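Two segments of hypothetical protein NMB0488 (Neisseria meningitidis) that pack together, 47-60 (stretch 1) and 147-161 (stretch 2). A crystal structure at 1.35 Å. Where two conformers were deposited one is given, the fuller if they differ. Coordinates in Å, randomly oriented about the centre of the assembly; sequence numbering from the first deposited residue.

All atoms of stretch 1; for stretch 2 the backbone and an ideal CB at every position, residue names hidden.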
ATOM      1  N   LEU A  47      13.787   7.365  -2.493  1.00 11.82           N
ATOM      2  CA  LEU A  47      13.214   7.917  -1.242  1.00 11.62           C
ATOM      3  C   LEU A  47      12.839   9.382  -1.311  1.00 12.26           C
ATOM      4  O   LEU A  47      11.950   9.816  -0.591  1.00 13.47           O
ATOM      5  CB  LEU A  47      14.182   7.706  -0.096  1.00 11.58           C
ATOM      6  CG  LEU A  47      14.540   6.285   0.280  1.00 10.75           C
ATOM      7  CD1 LEU A  47      15.484   6.274   1.476  1.00 12.28           C
ATOM      8  CD2 LEU A  47      13.302   5.516   0.600  1.00 11.83           C
ATOM      9  N   ASP A  48      13.517  10.134  -2.144  1.00 12.50           N
ATOM     10  CA  ASP A  48      13.225  11.572  -2.279  1.00 13.22           C
ATOM     11  C   ASP A  48      12.479  11.893  -3.552  1.00 15.21           C
ATOM     12  O   ASP A  48      12.581  13.015  -4.077  1.00 16.06           O
ATOM     13  CB  ASP A  48      14.498  12.420  -2.116  1.00 15.20           C
ATOM     14  CG  ASP A  48      15.532  12.121  -3.161  1.00 15.90           C
ATOM     15  OD1 ASP A  48      15.401  11.138  -3.900  1.00 15.55           O
ATOM     16  OD2 ASP A  48      16.518  12.882  -3.246  1.00 19.31           O
ATOM     17  N   THR A  49      11.680  10.933  -4.009  1.00 15.28           N
ATOM     18  CA  THR A  49      10.773  11.158  -5.124  0.60 16.31           C
ATOM     19  C   THR A  49       9.971  12.411  -4.864  1.00 17.05           C
ATOM     20  O   THR A  49       9.562  12.649  -3.737  1.00 16.79           O
ATOM     21  CB  THR A  49       9.808   9.991  -5.234  0.60 16.14           C
ATOM     22  OG1 THR A  49      10.548   8.837  -5.546  0.60 16.69           O
ATOM     23  CG2 THR A  49       8.836  10.206  -6.380  0.60 16.49           C
ATOM     24  N   ASP A  50       9.735  13.192  -5.916  1.00 18.64           N
ATOM     25  CA  ASP A  50       8.981  14.397  -5.717  1.00 19.81           C
ATOM     26  C   ASP A  50       7.533  14.102  -5.350  1.00 19.14           C
ATOM     27  O   ASP A  50       7.007  13.021  -5.657  1.00 19.84           O
ATOM     28  CB  ASP A  50       9.073  15.289  -6.948  1.00 21.22           C
ATOM     29  CG  ASP A  50       8.280  14.772  -8.072  1.00 25.61           C
ATOM     30  OD1 ASP A  50       8.785  13.949  -8.865  1.00 29.01           O
ATOM     31  OD2 ASP A  50       7.129  15.243  -8.180  1.00 28.24           O
ATOM     32  N   ASN A  51       6.917  15.038  -4.649  1.00 18.25           N
ATOM     33  CA  ASN A  51       5.538  14.833  -4.188  1.00 18.08           C
ATOM     34  C   ASN A  51       4.563  14.543  -5.341  1.00 18.28           C
ATOM     35  O   ASN A  51       3.691  13.692  -5.204  1.00 19.01           O
ATOM     36  CB  ASN A  51       5.087  16.020  -3.375  1.00 19.28           C
ATOM     37  CG  ASN A  51       5.759  16.060  -2.012  1.00 20.53           C
ATOM     38  OD1 ASN A  51       6.378  15.084  -1.618  1.00 25.80           O
ATOM     39  ND2 ASN A  51       5.629  17.160  -1.298  1.00 23.23           N
ATOM     40  N   GLU A  52       4.708  15.229  -6.474  1.00 19.32           N
ATOM     41  CA  GLU A  52       3.786  14.977  -7.578  0.50 19.52           C
ATOM     42  C   GLU A  52       3.880  13.525  -8.101  1.00 19.61           C
ATOM     43  O   GLU A  52       2.825  12.894  -8.368  1.00 19.66           O
ATOM     44  CB  GLU A  52       3.964  16.058  -8.663  0.50 20.23           C
ATOM     45  CG  GLU A  52       2.801  16.203  -9.642  0.50 20.53           C
ATOM     46  CD  GLU A  52       2.880  15.179 -10.753  0.50 21.72           C
ATOM     47  OE1 GLU A  52       3.990  14.659 -10.958  0.50 22.84           O
ATOM     48  OE2 GLU A  52       1.861  14.891 -11.428  0.50 23.20           O
ATOM     49  N   THR A  53       5.087  12.951  -8.170  1.00 18.80           N
ATOM     50  CA  THR A  53       5.255  11.584  -8.645  1.00 19.18           C
ATOM     51  C   THR A  53       4.696  10.621  -7.586  1.00 17.96           C
ATOM     52  O   THR A  53       4.050   9.624  -7.924  1.00 18.68           O
ATOM     53  CB  THR A  53       6.764  11.254  -8.947  1.00 19.23           C
ATOM     54  OG1 THR A  53       7.244  12.167  -9.945  1.00 22.21           O
ATOM     55  CG2 THR A  53       6.929   9.836  -9.480  1.00 20.74           C
ATOM     56  N   LEU A  54       4.950  10.903  -6.320  1.00 17.42           N
ATOM     57  CA  LEU A  54       4.473  10.029  -5.258  1.00 17.06           C
ATOM     58  C   LEU A  54       2.927  10.056  -5.211  1.00 16.12           C
ATOM     59  O   LEU A  54       2.275   8.991  -5.178  1.00 15.20           O
ATOM     60  CB  LEU A  54       5.053  10.469  -3.913  1.00 16.53           C
ATOM     61  CG  LEU A  54       4.623   9.681  -2.656  1.00 16.63           C
ATOM     62  CD1 LEU A  54       4.859   8.157  -2.883  1.00 17.57           C
ATOM     63  CD2 LEU A  54       5.253  10.202  -1.373  1.00 19.05           C
ATOM     64  N   GLY A  55       2.336  11.248  -5.262  1.00 17.30           N
ATOM     65  CA  GLY A  55       0.855  11.339  -5.310  1.00 16.56           C
ATOM     66  C   GLY A  55       0.238  10.623  -6.517  1.00 16.46           C
ATOM     67  O   GLY A  55      -0.730   9.822  -6.397  1.00 16.78           O
ATOM     68  N   THR A  56       0.787  10.872  -7.704  1.00 17.09           N
ATOM     69  CA  THR A  56       0.300  10.192  -8.914  1.00 17.37           C
ATOM     70  C   THR A  56       0.429   8.682  -8.843  1.00 17.02           C
ATOM     71  O   THR A  56      -0.457   7.942  -9.287  1.00 16.22           O
ATOM     72  CB  THR A  56       1.021  10.767 -10.155  1.00 18.56           C
ATOM     73  OG1 THR A  56       0.669  12.146 -10.267  1.00 21.58           O
ATOM     74  CG2 THR A  56       0.664  10.040 -11.451  1.00 19.93           C
ATOM     75  N   THR A  57       1.551   8.204  -8.317  1.00 15.44           N
ATOM     76  CA  THR A  57       1.753   6.765  -8.258  1.00 15.12           C
ATOM     77  C   THR A  57       0.731   6.138  -7.312  1.00 14.05           C
ATOM     78  O   THR A  57       0.204   5.085  -7.613  1.00 14.53           O
ATOM     79  CB  THR A  57       3.220   6.440  -7.798  1.00 14.79           C
ATOM     80  OG1 THR A  57       4.118   7.105  -8.700  1.00 17.80           O
ATOM     81  CG2 THR A  57       3.501   4.946  -7.812  1.00 15.58           C
ATOM     82  N   VAL A  58       0.466   6.774  -6.171  1.00 12.93           N
ATOM     83  CA  VAL A  58      -0.522   6.217  -5.234  1.00 13.07           C
ATOM     84  C   VAL A  58      -1.929   6.312  -5.825  1.00 13.03           C
ATOM     85  O   VAL A  58      -2.716   5.341  -5.743  1.00 13.18           O
ATOM     86  CB  VAL A  58      -0.405   6.866  -3.836  1.00 13.87           C
ATOM     87  CG1 VAL A  58      -1.604   6.509  -2.959  1.00 16.60           C
ATOM     88  CG2 VAL A  58       0.873   6.364  -3.187  1.00 14.79           C
ATOM     89  N   LEU A  59      -2.243   7.417  -6.497  1.00 13.47           N
ATOM     90  CA  LEU A  59      -3.561   7.467  -7.206  1.00 13.51           C
ATOM     91  C   LEU A  59      -3.709   6.355  -8.257  1.00 14.02           C
ATOM     92  O   LEU A  59      -4.798   5.740  -8.393  1.00 13.79           O
ATOM     93  CB  LEU A  59      -3.817   8.842  -7.833  1.00 13.77           C
ATOM     94  CG  LEU A  59      -4.060   9.952  -6.821  1.00 14.10           C
ATOM     95  CD1 LEU A  59      -3.904  11.320  -7.507  1.00 15.78           C
ATOM     96  CD2 LEU A  59      -5.452   9.840  -6.177  1.00 15.79           C
ATOM     97  N   GLN A  60      -2.629   6.055  -9.002  1.00 14.83           N
ATOM     98  CA  GLN A  60      -2.678   4.978  -9.987  0.50 14.93           C
ATOM     99  C   GLN A  60      -2.903   3.635  -9.277  1.00 14.68           C
ATOM    100  O   GLN A  60      -3.630   2.759  -9.729  1.00 16.38           O
ATOM    101  CB  GLN A  60      -1.376   4.955 -10.806  0.50 15.59           C
ATOM    102  CG  GLN A  60      -1.248   6.170 -11.752  0.50 17.12           C
ATOM    103  CD  GLN A  60       0.135   6.382 -12.386  0.50 19.78           C
ATOM    104  OE1 GLN A  60       1.174   5.867 -11.929  0.50 22.39           O
ATOM    105  NE2 GLN A  60       0.139   7.159 -13.472  0.50 19.10           N
ATOM    106  N   UNK A 147      -8.305  14.563   0.340  1.00 15.17           N
ATOM    107  CA  UNK A 147      -9.422  14.211  -0.515  1.00 14.96           C
ATOM    108  C   UNK A 147      -9.037  14.357  -1.973  1.00 15.28           C
ATOM    109  O   UNK A 147      -7.952  14.836  -2.300  1.00 15.05           O
ATOM    110  CB  UNK A 147     -10.642  15.077  -0.195  1.00 14.96           C
ATOM    111  N   UNK A 148      -9.943  13.965  -2.854  1.00 14.94           N
ATOM    112  CA  UNK A 148      -9.703  14.116  -4.290  1.00 14.51           C
ATOM    113  C   UNK A 148      -9.744  15.578  -4.746  1.00 15.83           C
ATOM    114  O   UNK A 148      -9.414  15.880  -5.892  1.00 15.67           O
ATOM    115  CB  UNK A 148     -10.737  13.306  -5.074  1.00 14.51           C
ATOM    116  N   UNK A 149     -10.092  16.483  -3.834  1.00 15.47           N
ATOM    117  CA  UNK A 149      -9.924  17.911  -4.121  1.00 17.03           C
ATOM    118  C   UNK A 149      -8.440  18.237  -4.274  1.00 17.53           C
ATOM    119  O   UNK A 149      -8.062  19.218  -4.932  1.00 19.05           O
ATOM    120  CB  UNK A 149     -10.548  18.765  -3.016  1.00 17.03           C
ATOM    121  N   UNK A 150      -7.606  17.478  -3.553  1.00 17.35           N
ATOM    122  CA  UNK A 150      -6.161  17.739  -3.487  1.00 17.98           C
ATOM    123  C   UNK A 150      -5.448  17.329  -4.764  1.00 18.25           C
ATOM    124  O   UNK A 150      -5.808  16.322  -5.366  1.00 18.91           O
ATOM    125  CB  UNK A 150      -5.543  17.001  -2.297  1.00 17.98           C
ATOM    126  N   UNK A 151      -4.425  18.097  -5.151  1.00 18.11           N
ATOM    127  CA  UNK A 151      -3.606  17.751  -6.306  1.00 19.21           C
ATOM    128  C   UNK A 151      -2.724  16.567  -5.958  1.00 18.72           C
ATOM    129  O   UNK A 151      -2.517  16.301  -4.761  1.00 19.06           O
ATOM    130  CB  UNK A 151      -2.759  18.942  -6.758  1.00 19.21           C
ATOM    131  N   UNK A 152      -2.230  15.840  -6.983  1.00 18.66           N
ATOM    132  CA  UNK A 152      -1.250  14.799  -6.735  1.00 19.06           C
ATOM    133  C   UNK A 152      -0.100  15.259  -5.856  1.00 19.42           C
ATOM    134  O   UNK A 152       0.363  14.475  -5.024  1.00 18.40           O
ATOM    135  CB  UNK A 152      -0.701  14.281  -8.066  1.00 19.06           C
ATOM    136  N   UNK A 153       0.359  16.502  -6.024  1.00 20.08           N
ATOM    137  CA  UNK A 153       1.464  16.991  -5.185  0.50 20.06           C
ATOM    138  C   UNK A 153       1.088  17.129  -3.701  1.00 19.95           C
ATOM    139  O   UNK A 153       1.878  16.725  -2.835  1.00 19.58           O
ATOM    140  CB  UNK A 153       1.944  18.345  -5.711  0.50 20.06           C
ATOM    141  N   UNK A 154      -0.100  17.618  -3.398  1.00 18.62           N
ATOM    142  CA  UNK A 154      -0.611  17.687  -2.051  1.00 18.12           C
ATOM    143  C   UNK A 154      -0.815  16.294  -1.460  1.00 17.96           C
ATOM    144  O   UNK A 154      -0.543  16.064  -0.272  1.00 19.28           O
ATOM    145  CB  UNK A 154      -1.924  18.473  -2.028  1.00 18.12           C
ATOM    146  N   UNK A 155      -1.291  15.362  -2.276  1.00 17.13           N
ATOM    147  CA  UNK A 155      -1.399  13.987  -1.820  1.00 17.09           C
ATOM    148  C   UNK A 155      -0.015  13.427  -1.469  1.00 17.30           C
ATOM    149  O   UNK A 155       0.149  12.797  -0.410  1.00 17.16           O
ATOM    150  CB  UNK A 155      -2.072  13.124  -2.889  1.00 17.09           C
ATOM    151  N   UNK A 156       0.989  13.683  -2.306  1.00 16.97           N
ATOM    152  CA  UNK A 156       2.361  13.244  -2.018  1.00 17.99           C
ATOM    153  C   UNK A 156       2.880  13.807  -0.712  1.00 17.81           C
ATOM    154  O   UNK A 156       3.508  13.066   0.081  1.00 17.83           O
ATOM    155  CB  UNK A 156       3.299  13.652  -3.156  1.00 17.99           C
ATOM    156  N   UNK A 157       2.605  15.090  -0.449  1.00 18.24           N
ATOM    157  CA  UNK A 157       2.991  15.699   0.820  1.00 18.43           C
ATOM    158  C   UNK A 157       2.343  14.982   2.008  1.00 18.77           C
ATOM    159  O   UNK A 157       2.988  14.756   3.068  1.00 18.81           O
ATOM    160  CB  UNK A 157       2.608  17.180   0.830  1.00 18.43           C
ATOM    161  N   UNK A 158       1.065  14.648   1.874  1.00 18.24           N
ATOM    162  CA  UNK A 158       0.375  14.002   2.973  1.00 17.04           C
ATOM    163  C   UNK A 158       0.869  12.574   3.146  1.00 16.13           C
ATOM    164  O   UNK A 158       0.942  12.072   4.261  1.00 16.48           O
ATOM    165  CB  UNK A 158      -1.137  14.021   2.743  1.00 17.04           C
ATOM    166  N   UNK A 159       1.272  11.929   2.063  1.00 15.41           N
ATOM    167  CA  UNK A 159       1.862  10.583   2.185  1.00 15.84           C
ATOM    168  C   UNK A 159       3.166  10.608   2.961  1.00 15.25           C
ATOM    169  O   UNK A 159       3.405   9.747   3.832  1.00 14.94           O
ATOM    170  CB  UNK A 159       2.103   9.978   0.801  1.00 15.84           C
ATOM    171  N   UNK A 160       4.024  11.580   2.631  1.00 16.46           N
ATOM    172  CA  UNK A 160       5.313  11.699   3.307  1.00 16.86           C
ATOM    173  C   UNK A 160       5.106  12.051   4.782  1.00 16.00           C
ATOM    174  O   UNK A 160       5.841  11.565   5.660  1.00 15.59           O
ATOM    175  CB  UNK A 160       6.184  12.754   2.622  1.00 16.86           C
ATOM    176  N   UNK A 161       4.102  12.870   5.061  1.00 15.09           N
ATOM    177  CA  UNK A 161       3.756  13.227   6.422  1.00 14.88           C
ATOM    178  C   UNK A 161       3.333  11.985   7.193  1.00 14.50           C
ATOM    179  O   UNK A 161       3.783  11.748   8.339  1.00 14.67           O
ATOM    180  CB  UNK A 161       2.645  14.279   6.440  1.00 14.88           C
TER

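The two helices, 51-60 and 152-161, cross nearly at right angles (91°), with axes 6.5 Å apart at closest approach.

Position 147 is extended and out of reach of stretch 1, so many side chains would fit. It is Ser 147, whose OG accepts from the backbone N of 149 at 3.0 Å.

Position 148 points sideways, with nothing of stretch 1 near its CB. A long apolar chain could still reach the end of Leu 59. It is Leu 148, and its CD2 lies 4.0 Å from Leu 59 CD2.

Positions 149 and 150 are out of reach and sit in a type I turn that begins at 147, so small polar residues suit them. They are Asp 149 and Asn 150.

Position 151 comes right before the helix. Ser, Thr, Asp or Asn would suit such an N-cap. It is Ser 151; its OG accepts from the N of residue 154 at 3.2 Å.

Position 152 opens the helix and points toward stretch 1. Its ideal CB is 3.4 Å from Thr 56 OG1 and 3.8 Å from Glu 52 O. A compact side chain fits, and phi of -49° in the first turn also permits proline. It is Pro 152, a knob among Glu 52, Gly 55, Thr 56 and Leu 59. Its CG is 4.1 Å from Leu 59 CD1. Its O meets Gly 55 CA at 3.2 Å in a CA-H...O contact.

Position 153 points sideways, beside Asn 51 and Glu 52. A flexible, polar chain would suit. It is Glu 153, whose CG packs 3.6 Å from Asn 51 CB.

Position 154 points away, so a polar residue is likely. It is Glu 154.

Position 155 points toward Gly 55 and Leu 59, an apolar surface. Ile, Leu, Val or Met would suit. It is Ile 155; its CD1 is 4.0 Å from Leu 59 CD1.

Position 156 has no room for a side chain: an ideal CB would lie 2.1 Å from Asn 51 O, a clash. Glycine fits best. It is Gly 156, and its CA makes a CA-H...O contact with Asn 51 O at 3.5 Å.

Position 157 points sideways, its ideal CB 3.7 Å from Asn 51 ND2. A small residue suits. It is Ala 157, bordering the hole that receives Asn 51.

At 158 an ideal CB would point sideways, with nothing of stretch 1 within 5.5 Å, so stretch 1 allows many residues. It is Gly 158.

Position 159 points toward Leu 54 and Val 58, so a branched apolar chain suits. It is Leu 159: its CB is 3.8 Å from Leu 54 CD2, its CD1 3.7 Å from Val 58 CG2.

Position 160 points toward stretch 1, where Thr 49 O offers an acceptor beyond Leu 54. A long donor, Lys or Arg, would suit. It is Lys 160. Its CG packs 3.6 Å from Leu 54 CD2, and its NZ donates to Thr 49 O at 2.7 Å.

Position 161 is out of reach, so stretch 1 would accept polar or apolar chains alike; it is Leu 161.

Stretch 2 147-161: SLDNSPEEIGAGLKL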
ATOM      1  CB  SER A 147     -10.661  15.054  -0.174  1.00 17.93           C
ATOM      2  OG  SER A 147     -10.601  16.256  -0.892  1.00 19.51           O
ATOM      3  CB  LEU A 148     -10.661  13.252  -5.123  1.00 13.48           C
ATOM      4  CG  LEU A 148     -10.514  11.731  -4.935  1.00 15.48           C
ATOM      5  CD1 LEU A 148     -11.568  11.065  -5.808  1.00 15.58           C
ATOM      6  CD2 LEU A 148      -9.078  11.302  -5.332  1.00 14.95           C
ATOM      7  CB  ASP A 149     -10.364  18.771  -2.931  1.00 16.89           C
ATOM      8  CG  ASP A 149     -11.840  18.637  -2.568  1.00 18.24           C
ATOM      9  OD1 ASP A 149     -12.688  18.157  -3.356  1.00 17.26           O
ATOM     10  OD2 ASP A 149     -12.160  19.048  -1.435  1.00 23.13           O
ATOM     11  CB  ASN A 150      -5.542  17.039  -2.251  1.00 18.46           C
ATOM     12  CG  ASN A 150      -6.037  17.626  -0.924  1.00 17.20           C
ATOM     13  OD1 ASN A 150      -6.771  16.977  -0.179  1.00 18.20           O
ATOM     14  ND2 ASN A 150      -5.674  18.892  -0.646  1.00 20.09           N
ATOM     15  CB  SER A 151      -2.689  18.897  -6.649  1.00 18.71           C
ATOM     16  OG  SER A 151      -1.814  19.162  -5.556  1.00 21.23           O
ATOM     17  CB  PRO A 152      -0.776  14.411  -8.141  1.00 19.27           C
ATOM     18  CG  PRO A 152      -2.000  14.646  -9.004  1.00 18.90           C
ATOM     19  CD  PRO A 152      -2.642  15.881  -8.408  1.00 19.77           C
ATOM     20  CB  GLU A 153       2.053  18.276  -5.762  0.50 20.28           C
ATOM     21  CG  GLU A 153       3.473  18.532  -5.359  0.50 20.65           C
ATOM     22  CD  GLU A 153       3.637  19.541  -4.215  0.50 23.30           C
ATOM     23  OE1 GLU A 153       2.697  19.762  -3.432  0.50 24.06           O
ATOM     24  OE2 GLU A 153       4.751  20.108  -4.086  0.50 24.20           O
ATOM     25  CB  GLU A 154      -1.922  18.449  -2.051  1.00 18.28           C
ATOM     26  CG  GLU A 154      -1.656  19.930  -2.288  1.00 18.40           C
ATOM     27  CD  GLU A 154      -2.903  20.684  -2.569  1.00 23.72           C
ATOM     28  OE1 GLU A 154      -3.977  20.093  -2.745  1.00 23.74           O
ATOM     29  OE2 GLU A 154      -2.800  21.921  -2.651  1.00 26.00           O
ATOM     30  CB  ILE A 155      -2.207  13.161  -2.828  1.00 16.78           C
ATOM     31  CG1 ILE A 155      -3.644  13.709  -2.865  1.00 16.87           C
ATOM     32  CG2 ILE A 155      -2.222  11.690  -2.421  1.00 14.78           C
ATOM     33  CD1 ILE A 155      -4.457  13.200  -4.020  1.00 15.70           C
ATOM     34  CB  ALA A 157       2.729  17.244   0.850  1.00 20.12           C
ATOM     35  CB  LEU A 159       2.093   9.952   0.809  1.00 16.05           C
ATOM     36  CG  LEU A 159       0.762   9.658   0.099  1.00 17.20           C
ATOM     37  CD1 LEU A 159       0.934   9.640  -1.412  1.00 17.33           C
ATOM     38  CD2 LEU A 159       0.241   8.332   0.598  1.00 17.21           C
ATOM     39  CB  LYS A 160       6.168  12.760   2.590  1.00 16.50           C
ATOM     40  CG  LYS A 160       6.664  12.235   1.271  1.00 19.15           C
ATOM     41  CD  LYS A 160       7.744  13.133   0.675  1.00 19.23           C
ATOM     42  CE  LYS A 160       8.049  12.783  -0.775  1.00 21.76           C
ATOM     43  NZ  LYS A 160       9.063  13.751  -1.369  1.00 23.88           N
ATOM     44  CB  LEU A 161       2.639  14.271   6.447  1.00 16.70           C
ATOM     45  CG  LEU A 161       2.117  14.719   7.811  1.00 16.89           C
ATOM     46  CD1 LEU A 161       3.244  15.329   8.679  1.00 18.23           C
ATOM     47  CD2 LEU A 161       0.973  15.710   7.684  1.00 18.94           C
TER
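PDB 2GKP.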